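Local coordinates for exopolysaccharide biosynthesis protein (Pantoea stewartii subsp. stewartii DC283, PDB 6TGF) that modifies the glycan biofilm of its bacterium, probably by hydrolysing exopolysaccharide, on a trimeric parallel beta-helix like that of bacteriophage tailspikes, at residues L236-F241 against P253-M258; I269-P274 against F293-A298; G565-N570 against E609-V614; P613-R618 against R632-T637. One frame throughout, in Å; residues are numbered along the deposited sequence.

In the fold
The four contacts form two adjoining pairs, with contacts 2 and 3 about 75 Å apart between centres. Contacts 1, 2 and 4 are buried, contact 3 only partly. At one end of the beta-helix, contact 1 packs helix 252-265 against the chain that leads into it, and contact 2 joins the strand that follows to the next coil; L238 and M258 touch both. Contact 1 is apolar, whereas contact 2 mixes strand bonds with an arginine-glutamine grip at a subunit boundary. Contact 3 lies in loops at the ends of the antiparallel sheets, polar and beside another subunit. Contact 4, sharing P613 and V614 with it, is a hairpin pairing, greasy on one face and charged on the other.

Contact 1. Residues L236-F241 against P253-M258; sequences LSLFDF and PAIKAM. With EDO (1,2-ethanediol), chain C.
F241 lies flat against the flank of M258. CA of M258 stands over one face of the phenyl ring, 3.5 Å from the ring centroid and displaced toward the rim, in a CH-pi contact. CG of M258 is anti to its backbone N (chi1 -171°), and the extended chain then crosses F241 at about a right angle, with CG 3.6 Å from ring atom CE1. SD ends up oblique to the ring, 4.8 Å from its centroid, which makes a Met-aromatic contact. The tip carries on to L236, where CE of M258 comes to 4.2 Å from CB.

L238 is the bump that fills the hollow on the helix surface. Its CD2 nestles among CA of I255, O of A254 and SD of M258, 3.6 Å from the sulfur. The other branch, CD1, rests 3.6 Å from CG1 of I255. A254 supplies the small knob next along: its CB lies against the backbone of F241, 4.1 Å from CB of that residue. The methyl of A257 lies beside CD2 of F241.

The turn holds its own shape. S237 N donates to OD2 of D240 in a nearly straight 3.0 Å bond, and S237 O meets the edge of the F241 ring in its plane.

W261, further along helix 252-265, meets the F241 ring with its own. L238 and I255 both reach V271 of strand 271-272 and M258 touches Q272, which wedges this helix and turn against the first coil of the beta-helix.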
loop_
_atom_site.group_PDB
_atom_site.type_symbol
_atom_site.label_atom_id
_atom_site.label_comp_id
_atom_site.label_asym_id
_atom_site.label_seq_id
_atom_site.Cartn_x
_atom_site.Cartn_y
_atom_site.Cartn_z
ATOM N N LEU B 236 -19.259 -5.869 -21.969
ATOM C CA LEU B 236 -20.461 -6.716 -21.737
ATOM C C LEU B 236 -20.814 -6.684 -20.245
ATOM O O LEU B 236 -19.886 -6.560 -19.417
ATOM C CB LEU B 236 -20.190 -8.153 -22.201
ATOM C CG LEU B 236 -20.212 -8.393 -23.710
ATOM C CD1 LEU B 236 -19.712 -9.792 -24.038
ATOM C CD2 LEU B 236 -21.606 -8.190 -24.286
ATOM N N SER B 237 -22.107 -6.780 -19.925
ATOM C CA SER B 237 -22.648 -6.864 -18.542
ATOM C C SER B 237 -23.751 -7.925 -18.491
ATOM O O SER B 237 -24.114 -8.449 -19.559
ATOM C CB SER B 237 -23.148 -5.523 -18.064
ATOM O OG SER B 237 -24.336 -5.147 -18.747
ATOM N N LEU B 238 -24.272 -8.212 -17.294
ATOM C CA LEU B 238 -25.330 -9.234 -17.069
ATOM C C LEU B 238 -26.643 -8.798 -17.731
ATOM O O LEU B 238 -27.485 -9.685 -17.974
ATOM C CB LEU B 238 -25.513 -9.466 -15.566
ATOM C CG LEU B 238 -24.421 -10.294 -14.888
ATOM C CD1 LEU B 238 -24.566 -10.241 -13.376
ATOM C CD2 LEU B 238 -24.446 -11.736 -15.372
ATOM N N PHE B 239 -26.817 -7.499 -18.012
ATOM C CA PHE B 239 -27.960 -6.953 -18.794
ATOM C C PHE B 239 -28.022 -7.653 -20.159
ATOM O O PHE B 239 -29.136 -7.958 -20.620
ATOM C CB PHE B 239 -27.854 -5.435 -18.984
ATOM C CG PHE B 239 -28.224 -4.575 -17.798
ATOM C CD1 PHE B 239 -28.947 -5.078 -16.725
ATOM C CD2 PHE B 239 -27.878 -3.232 -17.777
ATOM C CE1 PHE B 239 -29.286 -4.267 -15.652
ATOM C CE2 PHE B 239 -28.220 -2.422 -16.705
ATOM C CZ PHE B 239 -28.925 -2.940 -15.644
ATOM N N ASP B 240 -26.858 -7.911 -20.766
ATOM C CA ASP B 240 -26.725 -8.571 -22.093
ATOM C C ASP B 240 -27.131 -10.046 -21.993
ATOM O O ASP B 240 -27.472 -10.622 -23.044
ATOM C CB ASP B 240 -25.302 -8.438 -22.643
ATOM C CG ASP B 240 -24.890 -7.000 -22.905
ATOM O OD1 ASP B 240 -25.641 -6.294 -23.607
ATOM O OD2 ASP B 240 -23.829 -6.596 -22.392
ATOM N N PHE B 241 -27.086 -10.630 -20.789
ATOM C CA PHE B 241 -27.447 -12.046 -20.510
ATOM C C PHE B 241 -28.832 -12.129 -19.849
ATOM O O PHE B 241 -29.219 -13.234 -19.422
ATOM C CB PHE B 241 -26.342 -12.715 -19.688
ATOM C CG PHE B 241 -25.104 -13.033 -20.488
ATOM C CD1 PHE B 241 -24.147 -12.059 -20.733
ATOM C CD2 PHE B 241 -24.907 -14.300 -21.019
ATOM C CE1 PHE B 241 -23.015 -12.349 -21.483
ATOM C CE2 PHE B 241 -23.776 -14.588 -21.770
ATOM C CZ PHE B 241 -22.831 -13.613 -21.998
ATOM N N PRO B 253 -29.900 -17.109 -13.482
ATOM C CA PRO B 253 -29.775 -17.634 -14.843
ATOM C C PRO B 253 -28.782 -16.836 -15.704
ATOM O O PRO B 253 -27.997 -17.451 -16.403
ATOM C CB PRO B 253 -31.196 -17.514 -15.416
ATOM C CG PRO B 253 -32.088 -17.548 -14.198
ATOM C CD PRO B 253 -31.301 -16.817 -13.130
ATOM N N ALA B 254 -28.846 -15.502 -15.627
ATOM C CA ALA B 254 -27.964 -14.559 -16.356
ATOM C C ALA B 254 -26.513 -14.763 -15.905
ATOM O O ALA B 254 -25.630 -14.868 -16.777
ATOM C CB ALA B 254 -28.418 -13.137 -16.125
ATOM N N ILE B 255 -26.292 -14.822 -14.587
ATOM C CA ILE B 255 -24.952 -15.012 -13.953
ATOM C C ILE B 255 -24.367 -16.353 -14.416
ATOM O O ILE B 255 -23.174 -16.379 -14.770
ATOM C CB ILE B 255 -25.050 -14.910 -12.417
ATOM C CG1 ILE B 255 -25.360 -13.476 -11.976
ATOM C CG2 ILE B 255 -23.785 -15.437 -11.753
ATOM C CD1 ILE B 255 -25.823 -13.354 -10.542
ATOM N N LYS B 256 -25.180 -17.416 -14.410
ATOM C CA LYS B 256 -24.790 -18.777 -14.870
ATOM C C LYS B 256 -24.476 -18.750 -16.372
ATOM O O LYS B 256 -23.484 -19.385 -16.775
ATOM C CB LYS B 256 -25.895 -19.790 -14.557
ATOM C CG LYS B 256 -26.080 -20.105 -13.079
ATOM C CD LYS B 256 -26.883 -21.361 -12.829
ATOM C CE LYS B 256 -27.369 -21.494 -11.400
ATOM N NZ LYS B 256 -28.832 -21.281 -11.292
ATOM N N ALA B 257 -25.292 -18.043 -17.163
ATOM C CA ALA B 257 -25.157 -17.918 -18.633
ATOM C C ALA B 257 -23.854 -17.186 -18.979
ATOM O O ALA B 257 -23.075 -17.718 -19.800
ATOM C CB ALA B 257 -26.355 -17.205 -19.208
ATOM N N MET B 258 -23.633 -16.011 -18.376
ATOM C CA MET B 258 -22.442 -15.154 -18.625
ATOM C C MET B 258 -21.182 -15.895 -18.168
ATOM O O MET B 258 -20.146 -15.764 -18.851
ATOM C CB MET B 258 -22.538 -13.812 -17.891
ATOM C CG MET B 258 -21.443 -12.840 -18.294
ATOM S SD MET B 258 -21.679 -11.179 -17.625
ATOM C CE MET B 258 -20.481 -10.265 -18.594
HETATM C C1 EDO C . -32.111 -14.271 -17.842
HETATM O O1 EDO C . -31.487 -15.456 -18.297
HETATM C C2 EDO C . -33.368 -13.958 -18.573
HETATM O O2 EDO C . -34.558 -14.283 -17.873
#

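Contact 2. Residues I269-P274 against F293-A298; sequences ICVQFP and FRISGA
OE1 of Q272 is gripped by both terminal nitrogens of R294. NH2 donates to it at 2.9 Å, almost in line with the amide C=O, and NH1 at 3.2 Å, tilted from the carbonyl plane. NH1 also donates to I269 O. The oxygen of Q272 lies in the guanidinium plane, while the amide is turned 44° from that plane. The R294 chain runs extended from CG to NE to get there, and Q272 bends to meet it: CG is anti to the backbone N, and chi2 of 65° swings CD over. NE2 of Q272 bonds F273 O at 3.1 Å and, more weakly, G297 O.

Alongside this grip the strands pair in parallel. V271 N donates to R294 O, and V271 O accepts from S296 N at 3.2 Å. F273 N then closes on S296 O at 2.9 Å. On the face away from Q272, V271 and I295 lie side by side, CG1 to CD1 3.9 Å, and the same CD1 meets the edge atom CE1 of the F273 ring at an equal distance.

I255 of helix 252-265 covers V271 and F273. V271 on I295, and backbone bonds from F293 and I295 to E328, give the coil-on-coil stacking of a parallel beta-helix; F320, on another face, is a core neighbour of I295. N301 of the second subunit accepts from R294 NH2, which ties this rung into the trimer.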
loop_
_atom_site.group_PDB
_atom_site.type_symbol
_atom_site.label_atom_id
_atom_site.label_comp_id
_atom_site.label_asym_id
_atom_site.label_seq_id
_atom_site.Cartn_x
_atom_site.Cartn_y
_atom_site.Cartn_z
ATOM N N ILE B 269 -13.123 -11.517 -18.282
ATOM C CA ILE B 269 -14.108 -10.596 -17.631
ATOM C C ILE B 269 -15.069 -11.425 -16.770
ATOM O O ILE B 269 -15.508 -10.917 -15.718
ATOM C CB ILE B 269 -14.877 -9.717 -18.643
ATOM C CG1 ILE B 269 -15.595 -8.573 -17.915
ATOM C CG2 ILE B 269 -15.821 -10.553 -19.499
ATOM C CD1 ILE B 269 -16.586 -7.794 -18.748
ATOM N N CYS B 270 -15.393 -12.643 -17.210
ATOM C CA CYS B 270 -16.192 -13.627 -16.435
ATOM C C CYS B 270 -17.581 -13.026 -16.159
ATOM O O CYS B 270 -18.333 -12.861 -17.139
ATOM C CB CYS B 270 -15.420 -14.035 -15.185
ATOM S SG CYS B 270 -16.037 -15.545 -14.396
ATOM N N VAL B 271 -17.902 -12.674 -14.907
ATOM C CA VAL B 271 -19.243 -12.153 -14.494
ATOM C C VAL B 271 -19.114 -10.667 -14.137
ATOM O O VAL B 271 -18.457 -10.355 -13.126
ATOM C CB VAL B 271 -19.830 -12.964 -13.322
ATOM C CG1 VAL B 271 -21.255 -12.538 -13.000
ATOM C CG2 VAL B 271 -19.772 -14.462 -13.585
ATOM N N GLN B 272 -19.736 -9.793 -14.937
ATOM C CA GLN B 272 -19.731 -8.318 -14.749
ATOM C C GLN B 272 -21.168 -7.836 -14.520
ATOM O O GLN B 272 -21.973 -7.912 -15.468
ATOM C CB GLN B 272 -19.111 -7.629 -15.966
ATOM C CG GLN B 272 -19.013 -6.114 -15.833
ATOM C CD GLN B 272 -18.079 -5.700 -14.723
ATOM O OE1 GLN B 272 -16.950 -6.177 -14.629
ATOM N NE2 GLN B 272 -18.543 -4.800 -13.872
ATOM N N PHE B 273 -21.466 -7.363 -13.305
ATOM C CA PHE B 273 -22.730 -6.666 -12.950
ATOM C C PHE B 273 -22.668 -5.222 -13.436
ATOM O O PHE B 273 -21.626 -4.578 -13.330
ATOM C CB PHE B 273 -22.955 -6.638 -11.437
ATOM C CG PHE B 273 -23.403 -7.934 -10.810
ATOM C CD1 PHE B 273 -22.476 -8.858 -10.354
ATOM C CD2 PHE B 273 -24.751 -8.207 -10.636
ATOM C CE1 PHE B 273 -22.889 -10.039 -9.757
ATOM C CE2 PHE B 273 -25.162 -9.391 -10.043
ATOM C CZ PHE B 273 -24.230 -10.304 -9.604
ATOM N N PRO B 274 -23.775 -4.662 -13.970
ATOM C CA PRO B 274 -23.906 -3.213 -14.099
ATOM C C PRO B 274 -24.316 -2.643 -12.733
ATOM O O PRO B 274 -24.551 -3.425 -11.826
ATOM C CB PRO B 274 -24.980 -3.036 -15.181
ATOM C CG PRO B 274 -25.811 -4.307 -15.124
ATOM C CD PRO B 274 -24.949 -5.379 -14.485
ATOM N N PHE B 293 -12.236 -17.645 -11.684
ATOM C CA PHE B 293 -13.579 -17.092 -11.369
ATOM C C PHE B 293 -13.423 -15.623 -10.969
ATOM O O PHE B 293 -12.937 -15.349 -9.857
ATOM C CB PHE B 293 -14.282 -17.876 -10.257
ATOM C CG PHE B 293 -15.697 -17.419 -10.002
ATOM C CD1 PHE B 293 -15.965 -16.358 -9.150
ATOM C CD2 PHE B 293 -16.763 -18.035 -10.637
ATOM C CE1 PHE B 293 -17.268 -15.935 -8.931
ATOM C CE2 PHE B 293 -18.064 -17.612 -10.418
ATOM C CZ PHE B 293 -18.316 -16.564 -9.563
ATOM N N ARG B 294 -13.811 -14.710 -11.861
ATOM C CA ARG B 294 -13.893 -13.253 -11.580
ATOM C C ARG B 294 -15.371 -12.868 -11.457
ATOM O O ARG B 294 -16.194 -13.407 -12.219
ATOM C CB ARG B 294 -13.187 -12.445 -12.673
ATOM C CG ARG B 294 -13.347 -10.938 -12.533
ATOM C CD ARG B 294 -12.798 -10.194 -13.732
ATOM N NE ARG B 294 -13.040 -8.757 -13.659
ATOM C CZ ARG B 294 -14.196 -8.153 -13.931
ATOM N NH1 ARG B 294 -15.259 -8.853 -14.295
ATOM N NH2 ARG B 294 -14.288 -6.838 -13.831
ATOM N N ILE B 295 -15.686 -11.982 -10.512
ATOM C CA ILE B 295 -17.042 -11.387 -10.338
ATOM C C ILE B 295 -16.862 -9.965 -9.793
ATOM O O ILE B 295 -16.116 -9.800 -8.810
ATOM C CB ILE B 295 -17.929 -12.290 -9.453
ATOM C CG1 ILE B 295 -19.399 -11.870 -9.503
ATOM C CG2 ILE B 295 -17.415 -12.364 -8.023
ATOM C CD1 ILE B 295 -20.357 -12.999 -9.205
ATOM N N SER B 296 -17.471 -8.974 -10.449
ATOM C CA SER B 296 -17.258 -7.531 -10.165
ATOM C C SER B 296 -18.555 -6.744 -10.379
ATOM O O SER B 296 -19.297 -7.067 -11.328
ATOM C CB SER B 296 -16.141 -6.981 -11.012
ATOM O OG SER B 296 -15.764 -5.683 -10.573
ATOM N N GLY B 297 -18.803 -5.753 -9.518
ATOM C CA GLY B 297 -19.862 -4.740 -9.693
ATOM C C GLY B 297 -19.373 -3.576 -10.536
ATOM O O GLY B 297 -18.185 -3.582 -10.915
ATOM N N ALA B 298 -20.256 -2.609 -10.811
ATOM C CA ALA B 298 -20.014 -1.439 -11.691
ATOM C C ALA B 298 -18.594 -0.900 -11.480
ATOM O O ALA B 298 -18.312 -0.398 -10.373
ATOM C CB ALA B 298 -21.048 -0.374 -11.423
#

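Contact 3. Residues G565-N570 against E609-V614; sequences GQSQFN and EGSSPV. With EDO (1,2-ethanediol), chain D.
Q566 meets S611 at the very root of its side chain, CB lying 3.2 Å from the carbonyl O of S611. From there CG leaves in the crowded position between the backbone N and the carbonyl carbon (chi1 69°), and the chain runs on extended through CD. The amide curls over its own loop. NE2 bonds S567 O and Q568 O, both at 3.0 Å and both from above the carbonyl planes, and it passes 4.2 Å from CB of S611. OE1 accepts from the backbone N of G588.

S567 and S611 close the contact with two bonds. S567 N donates to S611 O at 2.9 Å, with an N-H...O angle of 162°. In return S611 OG, anti to its backbone N, donates to S567 O at 2.6 Å. That carbonyl is thus held by NE2 of Q566 and OG of S611 from opposite faces of its plane. The S567 hydroxyl turns elsewhere, to G635 O.

The proline ring of P613 lies against the G565 carbonyl, CG to O 3.4 Å, and V563 of strand 558-564 is its apolar neighbour. The third subunit adjoins the loop: its H683 bonds G610 O, and E609 pairs with one of its strands.

S567 N, S567 O and Q568 O all find neutral partners, and the bonds that cross between the two segments involve neutral groups alone. The double grip on S567 O would be expected to fix that peptide's orientation beside the subunit interface.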
loop_
_atom_site.group_PDB
_atom_site.type_symbol
_atom_site.label_atom_id
_atom_site.label_comp_id
_atom_site.label_asym_id
_atom_site.label_seq_id
_atom_site.Cartn_x
_atom_site.Cartn_y
_atom_site.Cartn_z
ATOM N N GLY B 565 30.349 5.890 32.738
ATOM C CA GLY B 565 31.438 6.839 32.435
ATOM C C GLY B 565 32.251 7.135 33.682
ATOM O O GLY B 565 31.887 6.613 34.752
ATOM N N GLN B 566 33.302 7.953 33.564
ATOM C CA GLN B 566 34.273 8.194 34.665
ATOM C C GLN B 566 34.653 9.677 34.752
ATOM O O GLN B 566 34.398 10.423 33.784
ATOM C CB GLN B 566 35.524 7.340 34.456
ATOM C CG GLN B 566 36.369 7.762 33.263
ATOM C CD GLN B 566 37.773 7.223 33.361
ATOM O OE1 GLN B 566 38.035 6.067 33.041
ATOM N NE2 GLN B 566 38.691 8.067 33.802
ATOM N N SER B 567 35.255 10.063 35.882
ATOM C CA SER B 567 35.917 11.373 36.119
ATOM C C SER B 567 37.382 11.284 35.673
ATOM O O SER B 567 37.964 10.184 35.775
ATOM C CB SER B 567 35.798 11.783 37.566
ATOM O OG SER B 567 36.618 12.907 37.850
ATOM N N GLN B 568 37.944 12.405 35.207
ATOM C CA GLN B 568 39.311 12.520 34.628
ATOM C C GLN B 568 39.343 11.856 33.245
ATOM O O GLN B 568 38.543 10.929 33.006
ATOM C CB GLN B 568 40.370 11.876 35.530
ATOM C CG GLN B 568 40.299 12.297 36.994
ATOM C CD GLN B 568 40.542 13.772 37.201
ATOM O OE1 GLN B 568 41.175 14.443 36.389
ATOM N NE2 GLN B 568 40.038 14.292 38.308
ATOM N N PHE B 569 40.231 12.332 32.370
ATOM C CA PHE B 569 40.572 11.703 31.065
ATOM C C PHE B 569 42.033 12.011 30.706
ATOM O O PHE B 569 42.367 12.026 29.507
ATOM C CB PHE B 569 39.605 12.181 29.978
ATOM C CG PHE B 569 39.464 13.679 29.885
ATOM C CD1 PHE B 569 38.535 14.351 30.662
ATOM C CD2 PHE B 569 40.265 14.419 29.030
ATOM C CE1 PHE B 569 38.406 15.729 30.581
ATOM C CE2 PHE B 569 40.135 15.797 28.952
ATOM C CZ PHE B 569 39.206 16.450 29.726
ATOM N N ASN B 570 42.877 12.236 31.719
ATOM C CA ASN B 570 44.333 12.493 31.555
ATOM C C ASN B 570 45.031 11.150 31.317
ATOM O O ASN B 570 44.549 10.128 31.847
ATOM C CB ASN B 570 44.922 13.250 32.750
ATOM C CG ASN B 570 44.719 12.540 34.072
ATOM O OD1 ASN B 570 43.813 12.877 34.830
ATOM N ND2 ASN B 570 45.548 11.548 34.354
ATOM N N GLU B 609 32.074 2.806 41.130
ATOM C CA GLU B 609 33.172 1.944 40.618
ATOM C C GLU B 609 34.269 2.832 40.022
ATOM O O GLU B 609 33.942 3.945 39.560
ATOM C CB GLU B 609 32.658 0.967 39.559
ATOM C CG GLU B 609 31.929 -0.235 40.130
ATOM C CD GLU B 609 31.508 -1.263 39.092
ATOM O OE1 GLU B 609 32.039 -1.219 37.966
ATOM O OE2 GLU B 609 30.645 -2.103 39.411
ATOM N N GLY B 610 35.515 2.348 40.039
ATOM C CA GLY B 610 36.691 3.009 39.438
ATOM C C GLY B 610 36.742 4.493 39.761
ATOM O O GLY B 610 36.550 4.848 40.939
ATOM N N SER B 611 36.992 5.329 38.750
ATOM C CA SER B 611 37.050 6.810 38.861
ATOM C C SER B 611 35.632 7.381 38.726
ATOM O O SER B 611 35.257 7.787 37.612
ATOM C CB SER B 611 37.999 7.386 37.839
ATOM O OG SER B 611 38.106 8.795 37.977
ATOM N N SER B 612 34.880 7.402 39.832
ATOM C CA SER B 612 33.432 7.742 39.893
ATOM C C SER B 612 33.155 9.054 39.161
ATOM O O SER B 612 33.888 10.023 39.333
ATOM C CB SER B 612 32.954 7.814 41.319
ATOM O OG SER B 612 31.561 8.085 41.371
ATOM N N PRO B 613 32.093 9.123 38.325
ATOM C CA PRO B 613 31.657 10.389 37.734
ATOM C C PRO B 613 30.815 11.247 38.693
ATOM O O PRO B 613 30.579 12.397 38.370
ATOM C CB PRO B 613 30.822 9.930 36.530
ATOM C CG PRO B 613 30.224 8.611 36.976
ATOM C CD PRO B 613 31.266 7.987 37.882
ATOM N N VAL B 614 30.395 10.680 39.832
ATOM C CA VAL B 614 29.486 11.323 40.829
ATOM C C VAL B 614 30.205 11.411 42.183
ATOM O O VAL B 614 30.848 10.420 42.576
ATOM C CB VAL B 614 28.159 10.545 40.940
ATOM C CG1 VAL B 614 27.258 11.085 42.042
ATOM C CG2 VAL B 614 27.416 10.518 39.613
HETATM C C1 EDO D . 42.638 17.493 32.577
HETATM O O1 EDO D . 41.651 18.453 32.255
HETATM C C2 EDO D . 42.244 16.598 33.697
HETATM O O2 EDO D . 41.926 15.269 33.311
#

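Contact 4. Residues P613-R618 against R632-T637; sequences PVLDVR and RLAGWT
This is an antiparallel backbone pairing at the open end of the hairpin 614-620/626-633, in one of the two antiparallel sheets toward the C-terminal part of the chain. V614 and D616-R618 meet R632-L633 there, and A634-T637 runs on as loop. V614 and L633 form a non-hydrogen-bonded pair. The backbone bonds fall around them: A634 N to P613 O at 2.7 Å, and L615 N to R632 O at 3.0 Å with an N-H...O angle of 171°. R632 N in turn donates to D616 O at 2.9 Å.

D616 and R632 lie side by side, CB to CB 3.7 Å, and point the same way past W544. R632 is extended from CG to NE, which carries its guanidinium beyond the carboxylate: OD2 of D616 and NH1 of R632 stay 5.0 Å apart, so any attraction is at a distance. Next to them CG of L615 covers A634, 4.1 Å from its CB.

On the other face V614 touches V563 and A591, while L633 packs on L535, all from strands of the second sheet. Separately, P613 CB sits 3.7 Å from OG1 of T637, a hydroxyl bonded to Q566 O. The chain turns at L615, whose backbone angles (phi -103°, psi -43°) depart from a strand's, giving a bulge-like corner at the open end of the hairpin, here within a beta-sandwich of two facing antiparallel sheets.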
loop_
_atom_site.group_PDB
_atom_site.type_symbol
_atom_site.label_atom_id
_atom_site.label_comp_id
_atom_site.label_asym_id
_atom_site.label_seq_id
_atom_site.Cartn_x
_atom_site.Cartn_y
_atom_site.Cartn_z
ATOM N N PRO B 613 32.093 9.123 38.325
ATOM C CA PRO B 613 31.657 10.389 37.734
ATOM C C PRO B 613 30.815 11.247 38.693
ATOM O O PRO B 613 30.579 12.397 38.370
ATOM C CB PRO B 613 30.822 9.930 36.530
ATOM C CG PRO B 613 30.224 8.611 36.976
ATOM C CD PRO B 613 31.266 7.987 37.882
ATOM N N VAL B 614 30.395 10.680 39.832
ATOM C CA VAL B 614 29.486 11.323 40.829
ATOM C C VAL B 614 30.205 11.411 42.183
ATOM O O VAL B 614 30.848 10.420 42.576
ATOM C CB VAL B 614 28.159 10.545 40.940
ATOM C CG1 VAL B 614 27.258 11.085 42.042
ATOM C CG2 VAL B 614 27.416 10.518 39.613
ATOM N N LEU B 615 30.082 12.559 42.861
ATOM C CA LEU B 615 30.653 12.827 44.212
ATOM C C LEU B 615 29.552 12.743 45.276
ATOM O O LEU B 615 29.821 12.174 46.351
ATOM C CB LEU B 615 31.298 14.216 44.225
ATOM C CG LEU B 615 32.467 14.428 43.262
ATOM C CD1 LEU B 615 33.047 15.822 43.434
ATOM C CD2 LEU B 615 33.551 13.379 43.459
ATOM N N ASP B 616 28.373 13.307 44.992
ATOM C CA ASP B 616 27.222 13.401 45.932
ATOM C C ASP B 616 25.923 13.083 45.184
ATOM O O ASP B 616 25.883 13.268 43.951
ATOM C CB ASP B 616 27.141 14.790 46.573
ATOM C CG ASP B 616 28.001 14.952 47.814
ATOM O OD1 ASP B 616 27.700 14.288 48.827
ATOM O OD2 ASP B 616 28.964 15.743 47.758
ATOM N N VAL B 617 24.906 12.623 45.920
ATOM C CA VAL B 617 23.521 12.384 45.417
ATOM C C VAL B 617 22.535 12.921 46.460
ATOM O O VAL B 617 22.658 12.537 47.641
ATOM C CB VAL B 617 23.270 10.891 45.129
ATOM C CG1 VAL B 617 21.828 10.620 44.726
ATOM C CG2 VAL B 617 24.223 10.348 44.078
ATOM N N ARG B 618 21.607 13.780 46.032
ATOM C CA ARG B 618 20.460 14.266 46.843
ATOM C C ARG B 618 19.173 14.016 46.050
ATOM O O ARG B 618 19.254 13.934 44.809
ATOM C CB ARG B 618 20.630 15.747 47.192
ATOM C CG ARG B 618 21.940 16.071 47.897
ATOM C CD ARG B 618 21.997 17.506 48.382
ATOM N NE ARG B 618 21.194 17.698 49.584
ATOM C CZ ARG B 618 21.637 17.582 50.835
ATOM N NH1 ARG B 618 22.901 17.277 51.083
ATOM N NH2 ARG B 618 20.805 17.776 51.844
ATOM N N ARG B 632 25.761 15.407 41.983
ATOM C CA ARG B 632 26.920 16.335 41.921
ATOM C C ARG B 632 27.957 15.718 40.980
ATOM O O ARG B 632 28.792 14.919 41.449
ATOM C CB ARG B 632 27.487 16.597 43.320
ATOM C CG ARG B 632 28.507 17.725 43.371
ATOM C CD ARG B 632 28.685 18.302 44.763
ATOM N NE ARG B 632 29.077 19.704 44.704
ATOM C CZ ARG B 632 30.299 20.182 44.936
ATOM N NH1 ARG B 632 31.294 19.375 45.267
ATOM N NH2 ARG B 632 30.523 21.481 44.840
ATOM N N LEU B 633 27.870 16.057 39.691
ATOM C CA LEU B 633 28.745 15.516 38.620
ATOM C C LEU B 633 30.185 15.971 38.891
ATOM O O LEU B 633 30.391 17.186 39.076
ATOM C CB LEU B 633 28.228 16.004 37.262
ATOM C CG LEU B 633 28.688 15.210 36.042
ATOM C CD1 LEU B 633 28.284 13.744 36.140
ATOM C CD2 LEU B 633 28.139 15.818 34.762
ATOM N N ALA B 634 31.125 15.021 38.940
ATOM C CA ALA B 634 32.544 15.222 39.323
ATOM C C ALA B 634 33.215 16.232 38.388
ATOM O O ALA B 634 32.664 16.506 37.307
ATOM C CB ALA B 634 33.274 13.901 39.298
ATOM N N GLY B 635 34.367 16.766 38.801
ATOM C CA GLY B 635 35.230 17.609 37.953
ATOM C C GLY B 635 35.903 16.777 36.876
ATOM O O GLY B 635 36.355 15.659 37.195
ATOM N N TRP B 636 35.949 17.294 35.644
ATOM C CA TRP B 636 36.606 16.662 34.466
ATOM C C TRP B 636 35.996 15.285 34.175
ATOM O O TRP B 636 36.772 14.355 33.878
ATOM C CB TRP B 636 38.124 16.558 34.676
ATOM C CG TRP B 636 38.819 17.876 34.829
ATOM C CD1 TRP B 636 39.579 18.284 35.885
ATOM C CD2 TRP B 636 38.826 18.962 33.885
ATOM N NE1 TRP B 636 40.059 19.547 35.666
ATOM C CE2 TRP B 636 39.613 19.990 34.448
ATOM C CE3 TRP B 636 38.247 19.168 32.626
ATOM C CZ2 TRP B 636 39.831 21.201 33.793
ATOM C CZ3 TRP B 636 38.464 20.366 31.980
ATOM C CH2 TRP B 636 39.246 21.367 32.558
ATOM N N THR B 637 34.668 15.156 34.259
ATOM C CA THR B 637 33.915 13.988 33.726
ATOM C C THR B 637 33.371 14.391 32.357
ATOM O O THR B 637 32.400 15.138 32.255
ATOM C CB THR B 637 32.870 13.457 34.718
ATOM O OG1 THR B 637 32.200 12.357 34.105
ATOM C CG2 THR B 637 31.844 14.478 35.146
#